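Local coordinates for TSSL (Francisella novicida, PDB 4ACK), which is a DotU-family component of the type VI secretion system, a protein-transport machine and virulence factor, and probably belongs to its membrane-bound part, at residues Lys2-Lys5 against Glu6-Ile10; His34-Asn37 against Ile38-Ile42; Ser87-Gln90 against Leu91-Tyr94; Pro117-Cys120 against Tyr121-Ile124. All coordinates share one frame; numbering follows the deposited sequence.

Contact 1. Residues Lys2-Lys5 against Glu6-Ile10; sequences KDFK and EIEII
Asp3 and Glu6 meet on the tight side of the first turn of helix 4-20. The Glu6 carboxylate folds back over the start of the helix. Its chain bends at chi2 (96°), which brings OE1 to 3.6 Å from Asp3 CB. The two carboxylates are turned 78° against each other. Asp3 OD1 and Glu6 OE2 are 3.7 Å apart, and this closeness of like charges is probably offset by Lys52, whose NZ forms a salt bridge with each of those two oxygens. Lys2 NZ also reaches Asp3 OD2, on the anti side of the carboxylate, in a salt bridge modelled short, at 2.5 Å. Tyr53 OH is a further hydrogen-bond partner of OD2. The backbone is firm here as well: Ile7 N bonds to Asp3 O at 3.0 Å, and Ile7 CG1 packs against that same carbonyl oxygen. One residue pair further on, Ile9 CG1 comes close to the backbone, 3.3 Å from Lys5 O.

The other side is looser and lies towards solvent. Phe4 and Glu8 are exposed one turn apart, joined in the backbone by Glu8 N to Phe4 O at 3.0 Å. The Phe4 ring and the Glu8 carboxylate are tilted 47° to each other, with OE2 3.2 Å from Phe4 CE1. Lys5 is exposed too, and its amine makes a long, weak ion pair with Glu48.

Asp3 holds the N-cap position, yet its side chain makes no capping bond. Glu6 and Ile10 turn to Leu45 of helix 30-52, while Phe4, Lys5 and Glu8 are exposed: the first turns of an amphipathic helix.

Contact 2. Residues His34-Asn37 against Ile38-Ile42; sequences HRNN and IRKSI
Arg35 and Arg39 lie one turn apart on helix 30-52 and leave it in different ways. Arg35 is extended through all its carbon chain. Arg39 starts with CG anti to the carbonyl carbon (chi1 -66°), which lays CG against the backbone, 3.4 Å from Arg35 O. With chi2 extended, Arg39 CD comes obliquely up to the Arg35 guanidinium, 4.3 Å from Arg35 CG. The bend at chi3 (75°) then turns the Arg39 guanidinium aside. In the backbone, Arg39 N bonds to Arg35 O at 2.9 Å.

Ile38 turns to another side of the helix. Its CB and CG1 sit beside the carbonyl oxygen of His34, with CG1 3.6 Å from His34 O. Ile38 N bonds to that same oxygen almost straight, at 175°. Further round, Lys40 runs over the Asn36 carbonyl, its CG 3.5 Å from Asn36 O. Any touch between Lys40 and the Asn36 amide is doubtful, as that side chain has two conformers. Ser41 N bonds to Asn37 O at 2.8 Å.

Arg39 NH2 forms a salt bridge with Glu92, and Arg35 NH1 a hydrogen bond with Ser87 O; Arg35 also makes a cation-pi contact with Trp86. Arg35 NH2 and Arg39 NE are 4.8 Å apart. Glu92 would probably balance this charge, since it also forms a long, weak ion pair with Arg35. The chemistry implies a polar, largely charged join between helix 30-52 and helix 89-94 with the residues leading into it.

Contact 3. Residues Ser87-Gln90 against Leu91-Tyr94; sequences SLLQ and LEYY
Leu89 O and Leu88 O take the main backbone bonds of this short helix. Tyr93 N gives to Leu89 O at 3.0 Å, and Glu92 N gives to Leu88 O at 3.2 Å with an angle of 166°. The bond from Tyr94 N to Gln90 O is weak, bent to 130°. Leu91 N to Leu88 O is weak as well. At the front of the helix the Asp70 carboxylate accepts from two backbone groups, Leu89 N by OD1 and Gln90 N by OD2.

The polar ends of the side chains find partners elsewhere in the chain. The buried Gln90 bonds through OE1 to Gly99 N, and Tyr94 OH bonds to Gln46 NE2 of helix 30-52. Glu92 is held by Arg39 of that same helix. Gln90 has CG between its backbone N and carbonyl carbon (chi1 78°). This keeps CG close to the next peptide, 3.2 Å from Leu91 N.

The apolar packing follows one turn of helix. Leu89 and Tyr93 lie side by side and point the same way, with Leu89 CD2 4.0 Å from Tyr93 CE2. The Tyr93 ring also turns its edge to the backbone: Leu89 O lies in the ring plane, 3.2 Å from Tyr93 CD2. On another side Leu88 CB meets Leu91 CB at 4.0 Å. Leu88 also touches Met74, and Tyr93 touches Leu66, both on helix 55-79.

Leu88 stands at the N-cap position, but the backbone amides of Leu89 and Gln90 are met by Asp70 of helix 55-79. Here a carboxylate from another helix takes the first amides of a short helix, in an all-helical DotU-family domain.

Contact 4. Residues Pro117-Cys120 against Tyr121-Ile124; sequences PQIC and YQTI
Pro117 meets Tyr121 through its carbonyl. Pro117 O is 3.6 Å from Tyr121 CD1 and lies at the edge of the ring, near its plane. The same oxygen accepts Cys120 N, so it also closes the first turn.

Gln118 comes next. Its O also lies in the plane of the Tyr121 ring, at the edge, and it accepts Gln122 N at 3.1 Å. The two glutamine side chains cross at about a right angle. Gln118 CG touches Gln122 CD at 4.0 Å, and the amide planes are 58° apart.

Ile119 O is gripped twice. Thr123 N reaches it at 2.9 Å and Thr123 OG1 at 2.7 Å, from opposite faces of the carbonyl plane. Thr123 places OG1 anti to its own carbonyl carbon (chi1 -60°), which turns the hydroxyl back along the helix. The bond satisfies a buried hydroxyl and fixes its rotation. Ile119 CG1 runs alongside, 3.7 Å from Thr123 OG1.

Cys120 ends the segment. Its O takes Ile124 N at 3.3 Å, and Ile124 CG1 packs close to that oxygen. Cys120 CB also touches the Tyr121 ring.

Tyr121 OH bonds to Ile110 O of helix 99-112, and the ring stacks with His155. Ile119 and Thr123 face helices 4-20 and 55-79. Cys120 packs on Ile61 and Ile110, so the start of helix 118-129 packs on helices 4-20, 55-79 and 99-112.

Contact 4 is the most buried of the four, contact 2 is a surface contact, and contacts 1 and 3 are partly buried. Contacts 1 and 4 touch where helix 4-20 meets helix 118-129, with Ile10 CD1 3.5 Å from Thr123 OG1. Contacts 2 and 3 join helix 30-52 to helix 89-94, by the Arg39-Glu92 salt bridge and by packing of Ile38 on Leu89. Ile9 CG2 packs 3.5 Å from Ser41 O, linking contacts 1 and 2. Contacts 3 and 4 lie on opposite sides of the chain's centre. In contacts 1 and 2 charged side chains pair mainly with other parts of the chain. Contact 3 mixes such links with Leu-Tyr packing. Contact 4 has an internal hydroxyl bond and apolar packing.

Contact 1. Residues Lys2-Lys5 against Glu6-Ile10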
loop_
_atom_site.group_PDB
_atom_site.type_symbol
_atom_site.label_atom_id
_atom_site.label_comp_id
_atom_site.label_asym_id
_atom_site.label_seq_id
_atom_site.Cartn_x
_atom_site.Cartn_y
_atom_site.Cartn_z
ATOM N N LYS A 2 15.448 13.177 -1.097
ATOM C CA LYS A 2 14.964 12.552 0.163
ATOM C C LYS A 2 14.406 11.120 -0.026
ATOM O O LYS A 2 13.397 10.951 -0.733
ATOM C CB LYS A 2 13.824 13.431 0.746
ATOM C CG LYS A 2 12.428 13.300 -0.033
ATOM C CD LYS A 2 11.113 13.164 0.884
ATOM C CE LYS A 2 10.818 11.738 1.401
ATOM N NZ LYS A 2 10.871 11.482 2.977
ATOM N N ASP A 3 15.015 10.089 0.568
ATOM C CA ASP A 3 14.404 8.752 0.441
ATOM C C ASP A 3 14.018 8.402 -0.998
ATOM O O ASP A 3 13.011 7.686 -1.214
ATOM C CB ASP A 3 13.125 8.699 1.297
ATOM C CG ASP A 3 13.401 8.983 2.785
ATOM O OD1 ASP A 3 14.458 8.547 3.300
ATOM O OD2 ASP A 3 12.596 9.671 3.414
ATOM N N PHE A 4 14.793 8.899 -1.979
ATOM C CA PHE A 4 14.448 8.713 -3.400
ATOM C C PHE A 4 14.453 7.227 -3.719
ATOM O O PHE A 4 13.589 6.703 -4.401
ATOM C CB PHE A 4 15.398 9.537 -4.317
ATOM C CG PHE A 4 15.169 9.348 -5.814
ATOM C CD1 PHE A 4 15.822 8.323 -6.508
ATOM C CD2 PHE A 4 14.344 10.209 -6.531
ATOM C CE1 PHE A 4 15.639 8.133 -7.894
ATOM C CE2 PHE A 4 14.148 10.018 -7.943
ATOM C CZ PHE A 4 14.800 8.977 -8.606
ATOM N N LYS A 5 15.392 6.517 -3.153
ATOM C CA LYS A 5 15.517 5.132 -3.472
ATOM C C LYS A 5 14.276 4.329 -2.963
ATOM O O LYS A 5 13.839 3.351 -3.589
ATOM C CB LYS A 5 16.803 4.686 -2.818
ATOM C CG LYS A 5 17.121 3.253 -2.802
ATOM C CD LYS A 5 18.421 3.157 -1.977
ATOM C CE LYS A 5 19.419 2.209 -2.628
ATOM N NZ LYS A 5 20.804 2.404 -2.068
ATOM N N GLU A 6 13.734 4.751 -1.818
ATOM C CA GLU A 6 12.566 4.102 -1.267
ATOM C C GLU A 6 11.372 4.377 -2.154
ATOM O O GLU A 6 10.616 3.448 -2.515
ATOM C CB GLU A 6 12.342 4.554 0.179
ATOM C CG GLU A 6 13.424 3.999 1.100
ATOM C CD GLU A 6 14.602 4.985 1.358
ATOM O OE1 GLU A 6 15.049 5.746 0.466
ATOM O OE2 GLU A 6 15.081 5.006 2.504
ATOM N N ILE A 7 11.188 5.645 -2.503
ATOM C CA ILE A 7 10.102 6.008 -3.366
ATOM C C ILE A 7 10.094 5.121 -4.629
ATOM O O ILE A 7 9.060 4.515 -4.976
ATOM C CB ILE A 7 10.077 7.497 -3.718
ATOM C CG1 ILE A 7 9.690 8.354 -2.519
ATOM C CG2 ILE A 7 9.063 7.759 -4.804
ATOM C CD1 ILE A 7 8.206 8.095 -2.040
ATOM N N GLU A 8 11.253 4.980 -5.280
ATOM C CA GLU A 8 11.345 4.176 -6.501
ATOM C C GLU A 8 10.891 2.771 -6.218
ATOM O O GLU A 8 10.216 2.158 -7.012
ATOM C CB GLU A 8 12.802 4.133 -7.060
ATOM C CG GLU A 8 13.224 5.348 -7.937
ATOM C CD GLU A 8 14.624 5.127 -8.634
ATOM O OE1 GLU A 8 15.492 4.397 -8.075
ATOM O OE2 GLU A 8 14.835 5.689 -9.744
ATOM N N ILE A 9 11.320 2.202 -5.122
ATOM C CA ILE A 9 10.812 0.894 -4.832
ATOM C C ILE A 9 9.236 0.868 -4.723
ATOM O O ILE A 9 8.600 -0.051 -5.224
ATOM C CB ILE A 9 11.446 0.369 -3.602
ATOM C CG1 ILE A 9 12.958 0.198 -3.841
ATOM C CG2 ILE A 9 10.774 -0.933 -3.192
ATOM C CD1 ILE A 9 13.707 -0.386 -2.609
ATOM N N ILE A 10 8.639 1.868 -4.082
ATOM C CA ILE A 10 7.185 1.911 -3.880
ATOM C C ILE A 10 6.479 1.997 -5.275
ATOM O O ILE A 10 5.563 1.234 -5.549
ATOM C CB ILE A 10 6.804 3.093 -2.941
ATOM C CG1 ILE A 10 7.303 2.795 -1.498
ATOM C CG2 ILE A 10 5.304 3.462 -3.061
ATOM C CD1 ILE A 10 7.440 4.100 -0.625
#

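Contact 2. Residues His34-Asn37 against Ile38-Ile42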
loop_
_atom_site.group_PDB
_atom_site.type_symbol
_atom_site.label_atom_id
_atom_site.label_comp_id
_atom_site.label_asym_id
_atom_site.label_seq_id
_atom_site.Cartn_x
_atom_site.Cartn_y
_atom_site.Cartn_z
ATOM N N HIS A 34 5.569 -12.766 -9.699
ATOM C CA HIS A 34 5.442 -11.356 -9.426
ATOM C C HIS A 34 5.258 -10.990 -7.941
ATOM O O HIS A 34 5.832 -10.029 -7.444
ATOM C CB HIS A 34 4.275 -10.846 -10.195
ATOM C CG HIS A 34 4.592 -10.567 -11.625
ATOM N ND1 HIS A 34 3.991 -11.249 -12.673
ATOM C CD2 HIS A 34 5.421 -9.652 -12.186
ATOM C CE1 HIS A 34 4.445 -10.756 -13.816
ATOM N NE2 HIS A 34 5.315 -9.791 -13.551
ATOM N N ARG A 35 4.435 -11.765 -7.259
ATOM C CA ARG A 35 4.378 -11.756 -5.825
ATOM C C ARG A 35 5.763 -11.925 -5.198
ATOM O O ARG A 35 6.087 -11.190 -4.249
ATOM C CB ARG A 35 3.415 -12.846 -5.359
ATOM C CG ARG A 35 3.288 -13.040 -3.878
ATOM C CD ARG A 35 2.482 -14.287 -3.532
ATOM N NE ARG A 35 2.524 -14.461 -2.091
ATOM C CZ ARG A 35 1.739 -13.814 -1.251
ATOM N NH1 ARG A 35 0.818 -12.991 -1.734
ATOM N NH2 ARG A 35 1.872 -14.002 0.057
ATOM N N ASN A 36 6.563 -12.880 -5.694
ATOM C CA ASN A 36 7.959 -13.092 -5.225
ATOM C C ASN A 36 8.852 -11.854 -5.406
ATOM O O ASN A 36 9.670 -11.529 -4.528
ATOM C CB ASN A 36 8.602 -14.299 -5.931
ATOM C CG ASN A 36 9.998 -14.665 -5.380
ATOM O OD1 ASN A 36 10.147 -15.029 -4.220
ATOM N ND2 ASN A 36 11.016 -14.607 -6.248
ATOM N N ASN A 37 8.698 -11.183 -6.543
ATOM C CA ASN A 37 9.378 -9.943 -6.809
ATOM C C ASN A 37 8.967 -8.862 -5.800
ATOM O O ASN A 37 9.813 -8.228 -5.177
ATOM C CB ASN A 37 9.053 -9.438 -8.196
ATOM C CG ASN A 37 10.150 -9.770 -9.203
ATOM O OD1 ASN A 37 10.643 -10.918 -9.279
ATOM N ND2 ASN A 37 10.532 -8.765 -9.994
ATOM N N ILE A 38 7.652 -8.697 -5.639
ATOM C CA ILE A 38 7.102 -7.802 -4.638
ATOM C C ILE A 38 7.727 -8.046 -3.257
ATOM O O ILE A 38 8.230 -7.123 -2.644
ATOM C CB ILE A 38 5.566 -7.809 -4.659
ATOM C CG1 ILE A 38 5.110 -6.887 -5.836
ATOM C CG2 ILE A 38 5.018 -7.342 -3.278
ATOM C CD1 ILE A 38 3.644 -6.998 -6.250
ATOM N N ARG A 39 7.799 -9.296 -2.829
ATOM C CA ARG A 39 8.377 -9.595 -1.541
ATOM C C ARG A 39 9.880 -9.283 -1.401
ATOM O O ARG A 39 10.340 -8.860 -0.313
ATOM C CB ARG A 39 8.081 -11.021 -1.130
ATOM C CG ARG A 39 6.578 -11.208 -0.891
ATOM C CD ARG A 39 6.214 -12.660 -0.790
ATOM N NE ARG A 39 6.612 -13.212 0.492
ATOM C CZ ARG A 39 7.596 -14.083 0.643
ATOM N NH1 ARG A 39 8.271 -14.500 -0.418
ATOM N NH2 ARG A 39 7.905 -14.519 1.853
ATOM N N LYS A 40 10.618 -9.470 -2.497
ATOM C CA LYS A 40 11.996 -9.015 -2.602
ATOM C C LYS A 40 12.080 -7.485 -2.493
ATOM O O LYS A 40 12.911 -6.971 -1.747
ATOM C CB LYS A 40 12.649 -9.525 -3.884
ATOM C CG LYS A 40 13.006 -10.995 -3.805
ATOM C CD LYS A 40 13.367 -11.535 -5.170
ATOM C CE LYS A 40 14.540 -10.763 -5.739
ATOM N NZ LYS A 40 14.539 -10.823 -7.223
ATOM N N SER A 41 11.255 -6.772 -3.238
ATOM C CA SER A 41 11.169 -5.328 -3.126
ATOM C C SER A 41 10.798 -4.815 -1.693
ATOM O O SER A 41 11.336 -3.820 -1.234
ATOM C CB SER A 41 10.163 -4.815 -4.132
ATOM O OG SER A 41 10.764 -4.805 -5.396
ATOM N N ILE A 42 9.921 -5.532 -1.005
ATOM C CA ILE A 42 9.550 -5.188 0.357
ATOM C C ILE A 42 10.731 -5.351 1.302
ATOM O O ILE A 42 10.983 -4.448 2.111
ATOM C CB ILE A 42 8.312 -5.971 0.880
ATOM C CG1 ILE A 42 7.076 -5.684 0.014
ATOM C CG2 ILE A 42 8.019 -5.693 2.400
ATOM C CD1 ILE A 42 6.694 -4.237 -0.081
#

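Contact 3. Residues Ser87-Gln90 against Leu91-Tyr94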
loop_
_atom_site.group_PDB
_atom_site.type_symbol
_atom_site.label_atom_id
_atom_site.label_comp_id
_atom_site.label_asym_id
_atom_site.label_seq_id
_atom_site.Cartn_x
_atom_site.Cartn_y
_atom_site.Cartn_z
ATOM N N SER A 87 -2.255 -15.213 -0.833
ATOM C CA SER A 87 -2.162 -15.016 0.597
ATOM C C SER A 87 -1.778 -13.516 0.906
ATOM O O SER A 87 -0.887 -12.935 0.257
ATOM C CB SER A 87 -1.161 -16.005 1.155
ATOM O OG SER A 87 -1.490 -16.270 2.513
ATOM N N LEU A 88 -2.478 -12.896 1.851
ATOM C CA LEU A 88 -2.317 -11.487 2.142
ATOM C C LEU A 88 -0.865 -11.105 2.576
ATOM O O LEU A 88 -0.290 -11.635 3.523
ATOM C CB LEU A 88 -3.358 -11.036 3.195
ATOM C CG LEU A 88 -4.872 -11.126 2.910
ATOM C CD1 LEU A 88 -5.723 -10.450 4.033
ATOM C CD2 LEU A 88 -5.260 -10.527 1.576
ATOM N N LEU A 89 -0.285 -10.166 1.861
ATOM C CA LEU A 89 1.008 -9.605 2.254
ATOM C C LEU A 89 0.922 -8.853 3.592
ATOM O O LEU A 89 1.816 -8.934 4.447
ATOM C CB LEU A 89 1.441 -8.648 1.173
ATOM C CG LEU A 89 1.834 -9.377 -0.115
ATOM C CD1 LEU A 89 2.189 -8.375 -1.171
ATOM C CD2 LEU A 89 3.010 -10.263 0.181
ATOM N N GLN A 90 -0.170 -8.135 3.788
ATOM C CA GLN A 90 -0.261 -7.302 4.981
ATOM C C GLN A 90 -0.230 -8.231 6.223
ATOM O O GLN A 90 0.256 -7.847 7.305
ATOM C CB GLN A 90 -1.510 -6.398 4.929
ATOM C CG GLN A 90 -2.797 -7.130 5.270
ATOM C CD GLN A 90 -3.989 -6.317 4.919
ATOM O OE1 GLN A 90 -4.704 -5.849 5.807
ATOM N NE2 GLN A 90 -4.199 -6.086 3.605
ATOM N N LEU A 91 -0.741 -9.451 6.039
ATOM C CA LEU A 91 -0.764 -10.446 7.110
ATOM C C LEU A 91 0.621 -11.109 7.348
ATOM O O LEU A 91 1.046 -11.284 8.489
ATOM C CB LEU A 91 -1.819 -11.520 6.813
ATOM C CG LEU A 91 -2.175 -12.533 7.906
ATOM C CD1 LEU A 91 -2.524 -11.904 9.267
ATOM C CD2 LEU A 91 -3.358 -13.405 7.424
ATOM N N GLU A 92 1.300 -11.504 6.264
ATOM C CA GLU A 92 2.647 -12.088 6.353
ATOM C C GLU A 92 3.626 -11.124 7.073
ATOM O O GLU A 92 4.429 -11.541 7.895
ATOM C CB GLU A 92 3.143 -12.365 4.940
ATOM C CG GLU A 92 4.261 -13.352 4.845
ATOM C CD GLU A 92 4.890 -13.375 3.460
ATOM O OE1 GLU A 92 4.142 -13.523 2.460
ATOM O OE2 GLU A 92 6.145 -13.249 3.382
ATOM N N TYR A 93 3.529 -9.837 6.772
ATOM C CA TYR A 93 4.509 -8.853 7.214
ATOM C C TYR A 93 4.212 -8.132 8.521
ATOM O O TYR A 93 5.151 -7.696 9.196
ATOM C CB TYR A 93 4.702 -7.823 6.123
ATOM C CG TYR A 93 5.566 -8.363 5.043
ATOM C CD1 TYR A 93 6.955 -8.441 5.210
ATOM C CD2 TYR A 93 5.011 -8.849 3.869
ATOM C CE1 TYR A 93 7.761 -8.964 4.212
ATOM C CE2 TYR A 93 5.814 -9.365 2.866
ATOM C CZ TYR A 93 7.177 -9.428 3.047
ATOM O OH TYR A 93 7.963 -9.941 2.046
ATOM N N TYR A 94 2.916 -8.004 8.851
ATOM C CA TYR A 94 2.475 -7.116 9.906
ATOM C C TYR A 94 1.396 -7.733 10.786
ATOM O O TYR A 94 0.816 -7.087 11.664
ATOM C CB TYR A 94 2.022 -5.783 9.308
ATOM C CG TYR A 94 3.215 -4.930 8.982
ATOM C CD1 TYR A 94 4.095 -4.492 10.004
ATOM C CD2 TYR A 94 3.520 -4.622 7.660
ATOM C CE1 TYR A 94 5.234 -3.734 9.701
ATOM C CE2 TYR A 94 4.634 -3.876 7.341
ATOM C CZ TYR A 94 5.489 -3.426 8.359
ATOM O OH TYR A 94 6.592 -2.686 8.004
#

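Contact 4. Residues Pro117-Cys120 against Tyr121-Ile124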
loop_
_atom_site.group_PDB
_atom_site.type_symbol
_atom_site.label_atom_id
_atom_site.label_comp_id
_atom_site.label_asym_id
_atom_site.label_seq_id
_atom_site.Cartn_x
_atom_site.Cartn_y
_atom_site.Cartn_z
ATOM N N PRO A 117 8.096 11.941 8.443
ATOM C CA PRO A 117 8.802 12.295 7.220
ATOM C C PRO A 117 7.854 12.401 6.036
ATOM O O PRO A 117 6.792 11.783 6.042
ATOM C CB PRO A 117 9.731 11.126 6.988
ATOM C CG PRO A 117 9.210 10.009 7.871
ATOM C CD PRO A 117 8.594 10.699 9.037
ATOM N N GLN A 118 8.255 13.148 5.016
ATOM C CA GLN A 118 7.415 13.416 3.850
ATOM C C GLN A 118 6.994 12.142 3.095
ATOM O O GLN A 118 5.905 12.076 2.578
ATOM C CB GLN A 118 8.153 14.333 2.870
ATOM C CG GLN A 118 7.228 14.939 1.851
ATOM C CD GLN A 118 6.340 16.042 2.459
ATOM O OE1 GLN A 118 6.224 16.204 3.702
ATOM N NE2 GLN A 118 5.727 16.814 1.588
ATOM N N ILE A 119 7.868 11.146 3.060
ATOM C CA ILE A 119 7.542 9.857 2.465
ATOM C C ILE A 119 6.223 9.160 3.028
ATOM O O ILE A 119 5.556 8.384 2.292
ATOM C CB ILE A 119 8.753 8.900 2.480
ATOM C CG1 ILE A 119 8.428 7.641 1.660
ATOM C CG2 ILE A 119 9.217 8.553 3.936
ATOM C CD1 ILE A 119 9.610 6.778 1.294
ATOM N N CYS A 120 5.898 9.405 4.315
ATOM C CA CYS A 120 4.609 8.899 4.897
ATOM C C CYS A 120 3.420 9.405 4.102
ATOM O O CYS A 120 2.614 8.607 3.659
ATOM C CB CYS A 120 4.453 9.299 6.369
ATOM S SG CYS A 120 5.603 8.400 7.389
ATOM N N TYR A 121 3.343 10.729 3.919
ATOM C CA TYR A 121 2.286 11.373 3.149
ATOM C C TYR A 121 2.260 11.030 1.640
ATOM O O TYR A 121 1.156 11.051 1.003
ATOM C CB TYR A 121 2.362 12.893 3.346
ATOM C CG TYR A 121 2.419 13.271 4.830
ATOM C CD1 TYR A 121 3.631 13.313 5.517
ATOM C CD2 TYR A 121 1.239 13.541 5.561
ATOM C CE1 TYR A 121 3.701 13.659 6.922
ATOM C CE2 TYR A 121 1.284 13.866 6.966
ATOM C CZ TYR A 121 2.522 13.912 7.636
ATOM O OH TYR A 121 2.573 14.184 9.029
ATOM N N GLN A 122 3.463 10.812 1.046
ATOM C CA GLN A 122 3.607 10.540 -0.376
ATOM C C GLN A 122 3.147 9.129 -0.626
ATOM O O GLN A 122 2.567 8.838 -1.651
ATOM C CB GLN A 122 5.095 10.641 -0.836
ATOM C CG GLN A 122 5.682 12.072 -0.704
ATOM C CD GLN A 122 7.190 12.166 -1.071
ATOM O OE1 GLN A 122 8.045 11.451 -0.512
ATOM N NE2 GLN A 122 7.511 13.072 -2.004
ATOM N N THR A 123 3.477 8.228 0.281
ATOM C CA THR A 123 3.027 6.877 0.142
ATOM C C THR A 123 1.473 6.793 0.197
ATOM O O THR A 123 0.869 6.119 -0.664
ATOM C CB THR A 123 3.678 6.021 1.169
ATOM O OG1 THR A 123 5.100 6.105 0.964
ATOM C CG2 THR A 123 3.218 4.592 1.006
ATOM N N ILE A 124 0.839 7.525 1.132
ATOM C CA ILE A 124 -0.631 7.547 1.197
ATOM C C ILE A 124 -1.182 8.191 -0.072
ATOM O O ILE A 124 -2.079 7.664 -0.685
ATOM C CB ILE A 124 -1.218 8.286 2.434
ATOM C CG1 ILE A 124 -0.719 7.665 3.744
ATOM C CG2 ILE A 124 -2.786 8.293 2.391
ATOM C CD1 ILE A 124 -1.042 6.228 3.932
#